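Local coordinates for protein photosystem II stability/assembly factor HCF136, chloroplastic (Cyanidioschyzon merolae, PDB 5OJ3) that is probably essential for photosystem II biogenesis, being required to assemble an early intermediate that includes D2 and cytochrome b559, at residues N282-P287 and I317-N322; T295-S300 and V344-T349; T304-S309 and E350-D355; R312-I317 and I328-R333. All coordinates share one frame; numbering follows the deposited sequence.

How the contacts relate
Contacts 1, 2 and 3 join two neighbouring blades of the seven-bladed propeller, whereas contact 4 lies within the second of them. Contacts 1 and 4 are buried and share Ile-317 on strand 314-319: in contact 1 it packs against the facing blade, in contact 4 it pairs with strand 328-332. Contacts 2 and 3 are partly buried and lie farther out, their centres about 19 and 20 Å from the centre of the chain against about 8 Å for contact 1. The chemistry follows: isoleucine and phenylalanine in contact 1, mixed apolar and amide, hydroxyl or imidazole groups in contacts 2 and 3, and backbone hydrogen bonds between largely apolar faces in contact 4, with arginines at one end.

Contact 1 of 4, residues N282-P287 and I317-N322; sequences NYIAIP and IGFIQN
Strand 283-287 faces strand 317-319 almost antiparallel, at 172°, with axes 6.6 Å apart: these are strands of two stacked sheets, and side chains rather than backbone hydrogen bonds fill the gap. Ile-284 is the tight centre. Its CG1 arm, anti to the backbone N (chi1 -166°), crosses Ile-317 at about a right angle and brings CD1 to 3.7 Å from CD1 of Ile-317. Its other branch, CG2, lies 3.4 Å from CE1 of Phe-319, whose ring reaches back to the facing strand and also meets CB of Ile-284 through CZ, at 3.5 Å. One isoleucine is thus shared between an aliphatic and an aromatic neighbour. Ile-286 packs more loosely, its CB 4.1 Å from CG2 of Ile-317. The looser, solvent side is at partly exposed Asn-282, whose CB comes no nearer than 4.2 Å to CZ of Phe-319; its side chain also touches Val-297 and Leu-346. Tyr-283 turns away, and its OH is hydrogen-bonded to Glu-224. Phe-293 of strand 292-296 borders both central isoleucines. Such face-to-face apolar packing between successive blades is characteristic of the beta-propeller.

Contact 2 of 4, residues T295-S300 and V344-T349; sequences TWVPGS and VNLNST
Strand 292-296 ends at Trp-296 and runs into a type II turn from Val-297 to Ser-300, which meets a type I turn from Asn-345 to Ser-348, with the CA atoms of Thr-295 and Leu-346 6.4 Å apart. Strand end and loop belong to adjacent blades of the beta-propeller, so the contact lies on the seam between them, away from the centre of the chain. Val-297 carries it with both methyls. CG1, anti to the carbonyl carbon, lies 3.7 Å from CD1 of Leu-346, the two side chains crossing obliquely, while CG2 meets the amide of Asn-347 tip to tip. That amide reaches on with ND2 to CB of Ser-300, at 4.0 Å. An alanine in place of Asn-347 removes the amide and would probably uncover the CG2 side of Val-297 and lose the touch on Ser-300. Thr-295 crosses Leu-346 at about a right angle; its OG1, hydrogen-bonded to His-306 NE2, comes to 3.6 Å from CB of Leu-346.

Each turn is braced from within. Asn-345 OD1 accepts from the backbone N of Asn-347 at 3.1 Å, forming an Asx turn inside the type I turn. In the other turn, Val-297 O is gripped twice by Ser-300, through N and through OG, the latter at 2.8 Å and in the carbonyl plane. Trp-296 adds a third tie: NE1 donates to Ser-300 O at 2.8 Å, bent at 139°, from above the carbonyl plane.

Contact 3 of 4, residues T304-S309 and E350-D355; sequences TPHARS and ETIAFD
His-306 and Ile-352 form the inner shell. CD1 of Ile-352 sits 4.1 Å from the centroid of the His-306 ring, 30° off the ring normal: an off-centre CH-pi contact displaced toward ND1, which lies 3.7 Å from that methyl. The side chains cross obliquely, and CG of His-306 and CG1 of Ile-352 both stand anti to the carbonyl carbon. Farther along, OG of Ser-309 approaches the Phe-354 side chain obliquely, 3.7 Å from CB and 3.8 Å from CD1 of that residue. Between these two points Ala-307 and Thr-351 brush loosely, CB of the former 4.5 Å from CG2 of the latter, where Thr-351 is exposed. The touching parts, 306-309 and 351-354, run 45° apart in direction, and side chains, not hydrogen bonds, join them.

A second shell surrounds the imidazole. NE2 of His-306 is hydrogen-bonded to OG1 of Thr-295, and the ring also meets that of Phe-293 with planes about 15° apart, a polar tie and an aromatic neighbour that together probably hold its rotation. Phe-293 touches Ile-352 as well, so both partners lie against strand 292-296. Within segment 350-355 the carbonyl O of Ile-352 lies in plane at the edge of the Phe-354 ring, which packs on Ile-328 and Glu-330. Strands 304-307 and 354-356 are each at the outer margin of their sheets, and their meeting is the peripheral part of a blade-to-blade interface in the beta-propeller.

Contact 4 of 4, residues R312-I317 and I328-R333; sequences RRISAI and IWETIR
The apolar centre has two faces. On one, CB of Ala-316 meets the edge of the Trp-329 indole, 3.6 Å from CZ3, while the backbone of Ile-317 lies over one ring face, toward its rim. On the other, CG1 of Ile-317 runs alongside Ile-328, 3.7 Å from its CG2, and CG1 of Ile-314 approaches CD1 of Ile-332 at 3.9 Å, crossing obliquely although this non-hydrogen-bonded pair has diverging side chains. Glu-330 shares the face of Ile-317, its OE1 3.8 Å from CD1 of Ile-314. An alanine in place of Trp-329 removes the indole and would probably leave Ala-316 and the backbone of Ile-317 without that cover.

Around this core the two strands pair as an antiparallel hairpin. Ala-316 and Thr-331 form a hydrogen-bonded pair, with Thr-331 N donating to Ala-316 O at 2.9 Å. Thr-331 O receives N-H from both Ser-315 and, weakly, Ala-316: a classic beta bulge, which shifts the register by one. Beyond it Arg-333 N gives a nearly straight bond to Arg-313 O, 2.9 Å long at 170°.

The polar edge is arginine-rich. Arg-333 lies beside Arg-313, its NH2 3.4 Å from CB of that residue, and the guanidinium planes are 33° apart; the like charges would disfavour closer approach. Arg-313 NH1 has a weak hydrogen bond to Arg-289 O.

The hairpin forms the first two strands of its blade, and 336-340 continues the sheet beside 328-332. Ile-314, Ile-317 and Ile-328 face strand 283-287 of the preceding blade, whereas Trp-329 and Thr-331 pack against strand 366-371 of the following one.

Contact 1 of 4, residues N282-P287 and I317-N322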
loop_
_atom_site.group_PDB
_atom_site.type_symbol
_atom_site.label_atom_id
_atom_site.label_comp_id
_atom_site.label_asym_id
_atom_site.label_seq_id
_atom_site.Cartn_x
_atom_site.Cartn_y
_atom_site.Cartn_z
ATOM N N ASN A 282 5.869 -9.214 7.389
ATOM C CA ASN A 282 5.806 -8.114 8.339
ATOM C C ASN A 282 4.791 -7.082 7.867
ATOM O O ASN A 282 4.609 -6.862 6.667
ATOM C CB ASN A 282 7.172 -7.450 8.510
ATOM C CG ASN A 282 8.201 -8.373 9.125
ATOM O OD1 ASN A 282 7.865 -9.389 9.726
ATOM N ND2 ASN A 282 9.471 -8.017 8.979
ATOM N N TYR A 283 4.107 -6.464 8.823
ATOM C CA TYR A 283 3.156 -5.403 8.530
ATOM C C TYR A 283 3.654 -4.077 9.086
ATOM O O TYR A 283 4.294 -4.025 10.140
ATOM C CB TYR A 283 1.782 -5.713 9.130
ATOM C CG TYR A 283 0.983 -6.763 8.399
ATOM C CD1 TYR A 283 0.316 -6.465 7.220
ATOM C CD2 TYR A 283 0.897 -8.056 8.892
ATOM C CE1 TYR A 283 -0.417 -7.430 6.556
ATOM C CE2 TYR A 283 0.172 -9.026 8.235
ATOM C CZ TYR A 283 -0.493 -8.708 7.076
ATOM O OH TYR A 283 -1.219 -9.679 6.418
ATOM N N ILE A 284 3.346 -3.001 8.370
ATOM C CA ILE A 284 3.585 -1.650 8.861
ATOM C C ILE A 284 2.352 -0.818 8.546
ATOM O O ILE A 284 1.710 -1.000 7.504
ATOM C CB ILE A 284 4.858 -1.015 8.262
ATOM C CG1 ILE A 284 5.247 0.233 9.054
ATOM C CG2 ILE A 284 4.659 -0.648 6.802
ATOM C CD1 ILE A 284 6.677 0.659 8.847
ATOM N N ALA A 285 2.010 0.081 9.458
ATOM C CA ALA A 285 0.790 0.863 9.345
ATOM C C ALA A 285 0.980 2.140 10.146
ATOM O O ALA A 285 2.001 2.334 10.813
ATOM C CB ALA A 285 -0.426 0.072 9.836
ATOM N N ILE A 286 -0.015 3.014 10.074
ATOM C CA ILE A 286 0.089 4.312 10.726
ATOM C C ILE A 286 -1.264 4.644 11.342
ATOM O O ILE A 286 -2.308 4.309 10.763
ATOM C CB ILE A 286 0.568 5.382 9.732
ATOM C CG1 ILE A 286 1.230 6.535 10.460
ATOM C CG2 ILE A 286 -0.574 5.932 8.892
ATOM C CD1 ILE A 286 1.883 7.445 9.516
ATOM N N PRO A 287 -1.304 5.253 12.522
ATOM C CA PRO A 287 -2.580 5.735 13.055
ATOM C C PRO A 287 -3.156 6.854 12.203
ATOM O O PRO A 287 -2.454 7.521 11.438
ATOM C CB PRO A 287 -2.215 6.236 14.456
ATOM C CG PRO A 287 -0.733 6.428 14.433
ATOM C CD PRO A 287 -0.216 5.378 13.504
ATOM N N ILE A 317 3.753 5.713 4.805
ATOM C CA ILE A 317 4.813 4.854 5.313
ATOM C C ILE A 317 4.773 3.515 4.584
ATOM O O ILE A 317 3.717 3.079 4.107
ATOM C CB ILE A 317 4.695 4.682 6.839
ATOM C CG1 ILE A 317 5.953 4.027 7.415
ATOM C CG2 ILE A 317 3.443 3.893 7.211
ATOM C CD1 ILE A 317 6.182 4.308 8.889
ATOM N N GLY A 318 5.926 2.862 4.488
ATOM C CA GLY A 318 6.030 1.581 3.811
ATOM C C GLY A 318 7.448 1.063 3.897
ATOM O O GLY A 318 8.332 1.695 4.488
ATOM N N PHE A 319 7.662 -0.096 3.277
ATOM C CA PHE A 319 8.966 -0.744 3.265
ATOM C C PHE A 319 9.706 -0.448 1.966
ATOM O O PHE A 319 9.094 -0.285 0.908
ATOM C CB PHE A 319 8.837 -2.262 3.441
ATOM C CG PHE A 319 8.222 -2.680 4.750
ATOM C CD1 PHE A 319 6.918 -3.150 4.818
ATOM C CD2 PHE A 319 8.950 -2.566 5.924
ATOM C CE1 PHE A 319 6.366 -3.532 6.032
ATOM C CE2 PHE A 319 8.404 -2.943 7.136
ATOM C CZ PHE A 319 7.111 -3.425 7.192
ATOM N N ILE A 320 11.034 -0.380 2.057
ATOM C CA ILE A 320 11.867 -0.153 0.878
ATOM C C ILE A 320 11.860 -1.409 0.015
ATOM O O ILE A 320 12.331 -2.475 0.439
ATOM C CB ILE A 320 13.294 0.245 1.275
ATOM C CG1 ILE A 320 13.347 1.728 1.653
ATOM C CG2 ILE A 320 14.276 -0.042 0.147
ATOM C CD1 ILE A 320 14.454 2.075 2.621
ATOM N N GLN A 321 11.335 -1.276 -1.206
ATOM C CA GLN A 321 11.067 -2.392 -2.121
ATOM C C GLN A 321 10.596 -3.632 -1.365
ATOM O O GLN A 321 11.128 -4.734 -1.508
ATOM C CB GLN A 321 12.273 -2.683 -3.028
ATOM C CG GLN A 321 13.657 -2.648 -2.402
ATOM C CD GLN A 321 14.756 -2.794 -3.440
ATOM O OE1 GLN A 321 14.507 -3.219 -4.568
ATOM N NE2 GLN A 321 15.977 -2.426 -3.069
ATOM N N ASN A 322 9.565 -3.415 -0.544
ATOM C CA ASN A 322 8.781 -4.477 0.088
ATOM C C ASN A 322 9.631 -5.418 0.936
ATOM O O ASN A 322 9.362 -6.614 1.018
ATOM C CB ASN A 322 8.000 -5.271 -0.961
ATOM C CG ASN A 322 7.186 -4.381 -1.875
ATOM O OD1 ASN A 322 6.657 -3.353 -1.451
ATOM N ND2 ASN A 322 7.083 -4.768 -3.141
#

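Contact 2 of 4, residues T295-S300 and V344-T349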
loop_
_atom_site.group_PDB
_atom_site.type_symbol
_atom_site.label_atom_id
_atom_site.label_comp_id
_atom_site.label_asym_id
_atom_site.label_seq_id
_atom_site.Cartn_x
_atom_site.Cartn_y
_atom_site.Cartn_z
ATOM N N THR A 295 4.003 -1.513 13.691
ATOM C CA THR A 295 4.508 -2.644 12.930
ATOM C C THR A 295 4.056 -3.938 13.589
ATOM O O THR A 295 3.778 -3.987 14.790
ATOM C CB THR A 295 6.043 -2.644 12.824
ATOM O OG1 THR A 295 6.612 -2.922 14.111
ATOM C CG2 THR A 295 6.562 -1.306 12.311
ATOM N N TRP A 296 3.993 -4.994 12.780
ATOM C CA TRP A 296 3.682 -6.332 13.261
ATOM C C TRP A 296 4.511 -7.331 12.472
ATOM O O TRP A 296 4.469 -7.334 11.237
ATOM C CB TRP A 296 2.192 -6.659 13.116
ATOM C CG TRP A 296 1.811 -7.988 13.704
ATOM C CD1 TRP A 296 1.532 -8.256 15.014
ATOM C CD2 TRP A 296 1.703 -9.237 13.009
ATOM N NE1 TRP A 296 1.238 -9.589 15.174
ATOM C CE2 TRP A 296 1.338 -10.213 13.958
ATOM C CE3 TRP A 296 1.871 -9.622 11.675
ATOM C CZ2 TRP A 296 1.138 -11.550 13.614
ATOM C CZ3 TRP A 296 1.672 -10.948 11.337
ATOM C CH2 TRP A 296 1.308 -11.896 12.302
ATOM N N VAL A 297 5.258 -8.172 13.180
ATOM C CA VAL A 297 6.012 -9.249 12.543
ATOM C C VAL A 297 5.355 -10.559 12.964
ATOM O O VAL A 297 4.806 -10.641 14.074
ATOM C CB VAL A 297 7.505 -9.196 12.904
ATOM C CG1 VAL A 297 8.018 -7.761 12.837
ATOM C CG2 VAL A 297 7.761 -9.814 14.262
ATOM N N PRO A 298 5.330 -11.574 12.099
ATOM C CA PRO A 298 4.654 -12.830 12.442
ATOM C C PRO A 298 5.111 -13.390 13.782
ATOM O O PRO A 298 6.284 -13.302 14.150
ATOM C CB PRO A 298 5.040 -13.758 11.288
ATOM C CG PRO A 298 5.230 -12.840 10.131
ATOM C CD PRO A 298 5.814 -11.571 10.707
ATOM N N GLY A 299 4.156 -13.952 14.526
ATOM C CA GLY A 299 4.424 -14.560 15.806
ATOM C C GLY A 299 4.217 -13.663 17.009
ATOM O O GLY A 299 4.008 -14.175 18.114
ATOM N N SER A 300 4.258 -12.347 16.835
ATOM C CA SER A 300 4.050 -11.451 17.961
ATOM C C SER A 300 2.561 -11.256 18.220
ATOM O O SER A 300 1.739 -11.265 17.299
ATOM C CB SER A 300 4.721 -10.098 17.713
ATOM O OG SER A 300 4.210 -9.476 16.548
ATOM N N VAL A 344 16.545 -3.167 10.539
ATOM C CA VAL A 344 15.913 -2.588 11.723
ATOM C C VAL A 344 15.041 -3.641 12.386
ATOM O O VAL A 344 14.271 -4.338 11.713
ATOM C CB VAL A 344 15.067 -1.354 11.365
ATOM C CG1 VAL A 344 14.712 -0.578 12.622
ATOM C CG2 VAL A 344 15.791 -0.474 10.387
ATOM N N ASN A 345 15.156 -3.754 13.707
ATOM C CA ASN A 345 14.371 -4.711 14.483
ATOM C C ASN A 345 13.008 -4.084 14.749
ATOM O O ASN A 345 12.873 -3.208 15.607
ATOM C CB ASN A 345 15.091 -5.066 15.779
ATOM C CG ASN A 345 14.435 -6.218 16.519
ATOM O OD1 ASN A 345 13.344 -6.661 16.167
ATOM N ND2 ASN A 345 15.108 -6.710 17.555
ATOM N N LEU A 346 11.986 -4.534 14.017
ATOM C CA LEU A 346 10.652 -3.962 14.171
ATOM C C LEU A 346 9.969 -4.369 15.469
ATOM O O LEU A 346 8.857 -3.894 15.728
ATOM C CB LEU A 346 9.761 -4.361 12.994
ATOM C CG LEU A 346 10.341 -4.319 11.582
ATOM C CD1 LEU A 346 9.444 -5.093 10.626
ATOM C CD2 LEU A 346 10.513 -2.884 11.117
ATOM N N ASN A 347 10.587 -5.226 16.283
ATOM C CA ASN A 347 10.071 -5.525 17.611
ATOM C C ASN A 347 10.740 -4.709 18.702
ATOM O O ASN A 347 10.218 -4.655 19.821
ATOM C CB ASN A 347 10.247 -7.014 17.928
ATOM C CG ASN A 347 9.310 -7.889 17.138
ATOM O OD1 ASN A 347 9.742 -8.631 16.259
ATOM N ND2 ASN A 347 8.021 -7.808 17.439
ATOM N N SER A 348 11.870 -4.075 18.407
ATOM C CA SER A 348 12.578 -3.295 19.408
ATOM C C SER A 348 11.853 -1.979 19.651
ATOM O O SER A 348 11.429 -1.303 18.708
ATOM C CB SER A 348 14.018 -3.034 18.960
ATOM O OG SER A 348 14.761 -2.378 19.973
ATOM N N THR A 349 11.709 -1.627 20.926
ATOM C CA THR A 349 11.048 -0.398 21.339
ATOM C C THR A 349 11.997 0.795 21.333
ATOM O O THR A 349 11.591 1.896 21.726
ATOM C CB THR A 349 10.432 -0.565 22.734
ATOM O OG1 THR A 349 10.081 0.719 23.263
ATOM C CG2 THR A 349 11.412 -1.250 23.659
#

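Contact 3 of 4, residues T304-S309 and E350-D355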
loop_
_atom_site.group_PDB
_atom_site.type_symbol
_atom_site.label_atom_id
_atom_site.label_comp_id
_atom_site.label_asym_id
_atom_site.label_seq_id
_atom_site.Cartn_x
_atom_site.Cartn_y
_atom_site.Cartn_z
ATOM N N THR A 304 3.640 -3.366 17.456
ATOM C CA THR A 304 4.620 -2.656 18.256
ATOM C C THR A 304 4.596 -1.193 17.858
ATOM O O THR A 304 4.780 -0.882 16.671
ATOM C CB THR A 304 6.014 -3.245 18.052
ATOM O OG1 THR A 304 5.993 -4.641 18.379
ATOM C CG2 THR A 304 7.023 -2.547 18.954
ATOM N N PRO A 305 4.350 -0.270 18.788
ATOM C CA PRO A 305 4.304 1.154 18.432
ATOM C C PRO A 305 5.659 1.833 18.558
ATOM O O PRO A 305 6.447 1.555 19.463
ATOM C CB PRO A 305 3.307 1.724 19.450
ATOM C CG PRO A 305 3.448 0.836 20.640
ATOM C CD PRO A 305 3.942 -0.512 20.182
ATOM N N HIS A 306 5.918 2.751 17.628
ATOM C CA HIS A 306 7.196 3.441 17.525
ATOM C C HIS A 306 6.982 4.946 17.435
ATOM O O HIS A 306 6.118 5.410 16.687
ATOM C CB HIS A 306 7.978 2.938 16.308
ATOM C CG HIS A 306 8.073 1.447 16.233
ATOM N ND1 HIS A 306 9.166 0.751 16.700
ATOM C CD2 HIS A 306 7.215 0.520 15.746
ATOM C CE1 HIS A 306 8.977 -0.542 16.509
ATOM N NE2 HIS A 306 7.801 -0.709 15.931
ATOM N N ALA A 307 7.767 5.699 18.199
ATOM C CA ALA A 307 7.676 7.153 18.175
ATOM C C ALA A 307 8.187 7.711 16.852
ATOM O O ALA A 307 9.179 7.230 16.293
ATOM C CB ALA A 307 8.466 7.755 19.336
ATOM N N ARG A 308 7.486 8.718 16.338
ATOM C CA ARG A 308 7.936 9.393 15.136
ATOM C C ARG A 308 9.197 10.202 15.427
ATOM O O ARG A 308 9.533 10.505 16.576
ATOM C CB ARG A 308 6.817 10.279 14.574
ATOM C CG ARG A 308 6.265 11.337 15.530
ATOM C CD ARG A 308 5.204 12.195 14.842
ATOM N NE ARG A 308 4.240 12.749 15.790
ATOM C CZ ARG A 308 4.383 13.914 16.412
ATOM N NH1 ARG A 308 5.454 14.662 16.185
ATOM N NH2 ARG A 308 3.454 14.334 17.260
ATOM N N SER A 309 9.897 10.554 14.354
ATOM C CA SER A 309 11.179 11.238 14.431
ATOM C C SER A 309 11.077 12.679 13.959
ATOM O O SER A 309 12.083 13.277 13.577
ATOM C CB SER A 309 12.232 10.493 13.613
ATOM O OG SER A 309 11.845 10.406 12.253
ATOM N N GLU A 350 13.236 0.598 20.887
ATOM C CA GLU A 350 14.276 1.618 20.943
ATOM C C GLU A 350 14.152 2.455 19.672
ATOM O O GLU A 350 14.420 1.960 18.573
ATOM C CB GLU A 350 15.653 0.967 21.043
ATOM C CG GLU A 350 16.024 0.374 22.417
ATOM C CD GLU A 350 15.949 1.349 23.586
ATOM O OE1 GLU A 350 16.105 2.571 23.377
ATOM O OE2 GLU A 350 15.747 0.877 24.728
ATOM N N THR A 351 13.745 3.718 19.828
ATOM C CA THR A 351 13.211 4.545 18.741
ATOM C C THR A 351 14.015 4.449 17.444
ATOM O O THR A 351 15.224 4.696 17.422
ATOM C CB THR A 351 13.122 6.006 19.198
ATOM O OG1 THR A 351 14.435 6.568 19.295
ATOM C CG2 THR A 351 12.428 6.100 20.552
ATOM N N ILE A 352 13.317 4.069 16.375
ATOM C CA ILE A 352 13.874 3.960 15.028
ATOM C C ILE A 352 14.187 5.345 14.470
ATOM O O ILE A 352 13.306 6.208 14.383
ATOM C CB ILE A 352 12.910 3.205 14.105
ATOM C CG1 ILE A 352 12.383 1.947 14.800
ATOM C CG2 ILE A 352 13.590 2.869 12.787
ATOM C CD1 ILE A 352 11.592 1.030 13.893
ATOM N N ALA A 353 15.443 5.560 14.087
ATOM C CA ALA A 353 15.908 6.861 13.613
ATOM C C ALA A 353 15.840 6.909 12.088
ATOM O O ALA A 353 16.420 6.055 11.410
ATOM C CB ALA A 353 17.334 7.130 14.090
ATOM N N PHE A 354 15.132 7.903 11.553
ATOM C CA PHE A 354 15.075 8.130 10.116
ATOM C C PHE A 354 16.072 9.211 9.728
ATOM O O PHE A 354 16.244 10.197 10.448
ATOM C CB PHE A 354 13.682 8.559 9.637
ATOM C CG PHE A 354 12.634 7.488 9.732
ATOM C CD1 PHE A 354 12.321 6.889 10.939
ATOM C CD2 PHE A 354 11.986 7.051 8.588
ATOM C CE1 PHE A 354 11.356 5.905 11.009
ATOM C CE2 PHE A 354 11.024 6.063 8.652
ATOM C CZ PHE A 354 10.710 5.488 9.862
ATOM N N ASP A 355 16.720 9.024 8.583
ATOM C CA ASP A 355 17.613 10.031 8.025
ATOM C C ASP A 355 16.804 10.906 7.075
ATOM O O ASP A 355 16.364 10.442 6.018
ATOM C CB ASP A 355 18.788 9.376 7.306
ATOM C CG ASP A 355 19.704 8.621 8.251
ATOM O OD1 ASP A 355 19.686 8.916 9.465
ATOM O OD2 ASP A 355 20.440 7.729 7.776
#

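Contact 4 of 4, residues R312-I317 and I328-R333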
loop_
_atom_site.group_PDB
_atom_site.type_symbol
_atom_site.label_atom_id
_atom_site.label_comp_id
_atom_site.label_asym_id
_atom_site.label_seq_id
_atom_site.Cartn_x
_atom_site.Cartn_y
_atom_site.Cartn_z
ATOM N N ARG A 312 6.740 17.496 12.806
ATOM C CA ARG A 312 5.435 17.317 12.168
ATOM C C ARG A 312 4.963 15.863 12.226
ATOM O O ARG A 312 5.647 14.986 12.743
ATOM C CB ARG A 312 5.501 17.788 10.717
ATOM C CG ARG A 312 5.785 19.279 10.665
ATOM C CD ARG A 312 5.734 19.791 9.263
ATOM N NE ARG A 312 4.963 21.018 9.248
ATOM C CZ ARG A 312 3.642 21.068 9.391
ATOM N NH1 ARG A 312 2.928 19.961 9.559
ATOM N NH2 ARG A 312 3.026 22.227 9.401
ATOM N N ARG A 313 3.773 15.612 11.675
ATOM C CA ARG A 313 3.158 14.291 11.701
ATOM C C ARG A 313 3.373 13.569 10.369
ATOM O O ARG A 313 3.698 14.169 9.344
ATOM C CB ARG A 313 1.651 14.392 11.976
ATOM C CG ARG A 313 1.306 15.219 13.192
ATOM C CD ARG A 313 1.219 14.275 14.370
ATOM N NE ARG A 313 1.007 14.934 15.653
ATOM C CZ ARG A 313 -0.185 15.125 16.206
ATOM N NH1 ARG A 313 -1.283 14.716 15.582
ATOM N NH2 ARG A 313 -0.280 15.715 17.388
ATOM N N ILE A 314 3.198 12.266 10.401
ATOM C CA ILE A 314 3.513 11.402 9.273
ATOM C C ILE A 314 2.272 11.257 8.402
ATOM O O ILE A 314 1.143 11.196 8.905
ATOM C CB ILE A 314 4.024 10.045 9.773
ATOM C CG1 ILE A 314 5.081 10.236 10.859
ATOM C CG2 ILE A 314 4.650 9.280 8.640
ATOM C CD1 ILE A 314 5.517 8.929 11.505
ATOM N N SER A 315 2.470 11.192 7.083
ATOM C CA SER A 315 1.352 11.008 6.166
ATOM C C SER A 315 1.331 9.634 5.516
ATOM O O SER A 315 0.254 9.064 5.332
ATOM C CB SER A 315 1.383 12.054 5.057
ATOM O OG SER A 315 1.863 13.291 5.560
ATOM N N ALA A 316 2.486 9.079 5.173
ATOM C CA ALA A 316 2.581 7.801 4.485
ATOM C C ALA A 316 3.775 7.028 5.024
ATOM O O ALA A 316 4.671 7.592 5.657
ATOM C CB ALA A 316 2.707 7.988 2.970
ATOM N N ILE A 317 3.753 5.713 4.805
ATOM C CA ILE A 317 4.813 4.854 5.313
ATOM C C ILE A 317 4.773 3.515 4.584
ATOM O O ILE A 317 3.717 3.079 4.107
ATOM C CB ILE A 317 4.695 4.682 6.839
ATOM C CG1 ILE A 317 5.953 4.027 7.415
ATOM C CG2 ILE A 317 3.443 3.893 7.211
ATOM C CD1 ILE A 317 6.182 4.308 8.889
ATOM N N ILE A 328 12.737 1.269 6.149
ATOM C CA ILE A 328 11.419 1.889 6.104
ATOM C C ILE A 328 11.569 3.284 5.519
ATOM O O ILE A 328 12.559 3.973 5.791
ATOM C CB ILE A 328 10.777 1.972 7.507
ATOM C CG1 ILE A 328 10.800 0.610 8.201
ATOM C CG2 ILE A 328 9.365 2.519 7.430
ATOM C CD1 ILE A 328 10.530 0.690 9.690
ATOM N N TRP A 329 10.592 3.699 4.721
ATOM C CA TRP A 329 10.464 5.083 4.294
ATOM C C TRP A 329 9.231 5.689 4.948
ATOM O O TRP A 329 8.267 4.988 5.269
ATOM C CB TRP A 329 10.355 5.203 2.769
ATOM C CG TRP A 329 9.153 4.519 2.183
ATOM C CD1 TRP A 329 9.098 3.257 1.668
ATOM C CD2 TRP A 329 7.831 5.061 2.052
ATOM N NE1 TRP A 329 7.828 2.981 1.224
ATOM C CE2 TRP A 329 7.031 4.071 1.450
ATOM C CE3 TRP A 329 7.247 6.288 2.388
ATOM C CZ2 TRP A 329 5.678 4.269 1.176
ATOM C CZ3 TRP A 329 5.905 6.481 2.116
ATOM C CH2 TRP A 329 5.136 5.477 1.516
ATOM N N GLU A 330 9.268 7.002 5.147
ATOM C CA GLU A 330 8.136 7.716 5.712
ATOM C C GLU A 330 7.960 9.030 4.971
ATOM O O GLU A 330 8.916 9.591 4.427
ATOM C CB GLU A 330 8.307 7.980 7.215
ATOM C CG GLU A 330 9.365 9.011 7.558
ATOM C CD GLU A 330 9.526 9.189 9.054
ATOM O OE1 GLU A 330 8.884 8.434 9.814
ATOM O OE2 GLU A 330 10.299 10.077 9.471
ATOM N N THR A 331 6.722 9.507 4.951
ATOM C CA THR A 331 6.389 10.792 4.362
ATOM C C THR A 331 5.785 11.680 5.432
ATOM O O THR A 331 4.815 11.296 6.092
ATOM C CB THR A 331 5.391 10.630 3.217
ATOM O OG1 THR A 331 6.068 10.174 2.040
ATOM C CG2 THR A 331 4.696 11.951 2.939
ATOM N N ILE A 332 6.354 12.848 5.602
ATOM C CA ILE A 332 5.907 13.776 6.624
ATOM C C ILE A 332 4.989 14.785 5.944
ATOM O O ILE A 332 5.160 15.101 4.758
ATOM C CB ILE A 332 7.122 14.444 7.298
ATOM C CG1 ILE A 332 8.151 13.401 7.774
ATOM C CG2 ILE A 332 6.698 15.227 8.490
ATOM C CD1 ILE A 332 7.583 12.222 8.559
ATOM N N ARG A 333 4.005 15.303 6.678
ATOM C CA ARG A 333 3.122 16.287 6.067
ATOM C C ARG A 333 3.885 17.564 5.747
ATOM O O ARG A 333 4.784 17.979 6.482
ATOM C CB ARG A 333 1.888 16.558 6.930
ATOM C CG ARG A 333 0.946 15.373 6.869
ATOM C CD ARG A 333 -0.428 15.520 7.479
ATOM N NE ARG A 333 -0.471 15.465 8.932
ATOM C CZ ARG A 333 -1.523 15.012 9.607
ATOM N NH1 ARG A 333 -2.578 14.559 8.949
ATOM N NH2 ARG A 333 -1.513 14.983 10.929
#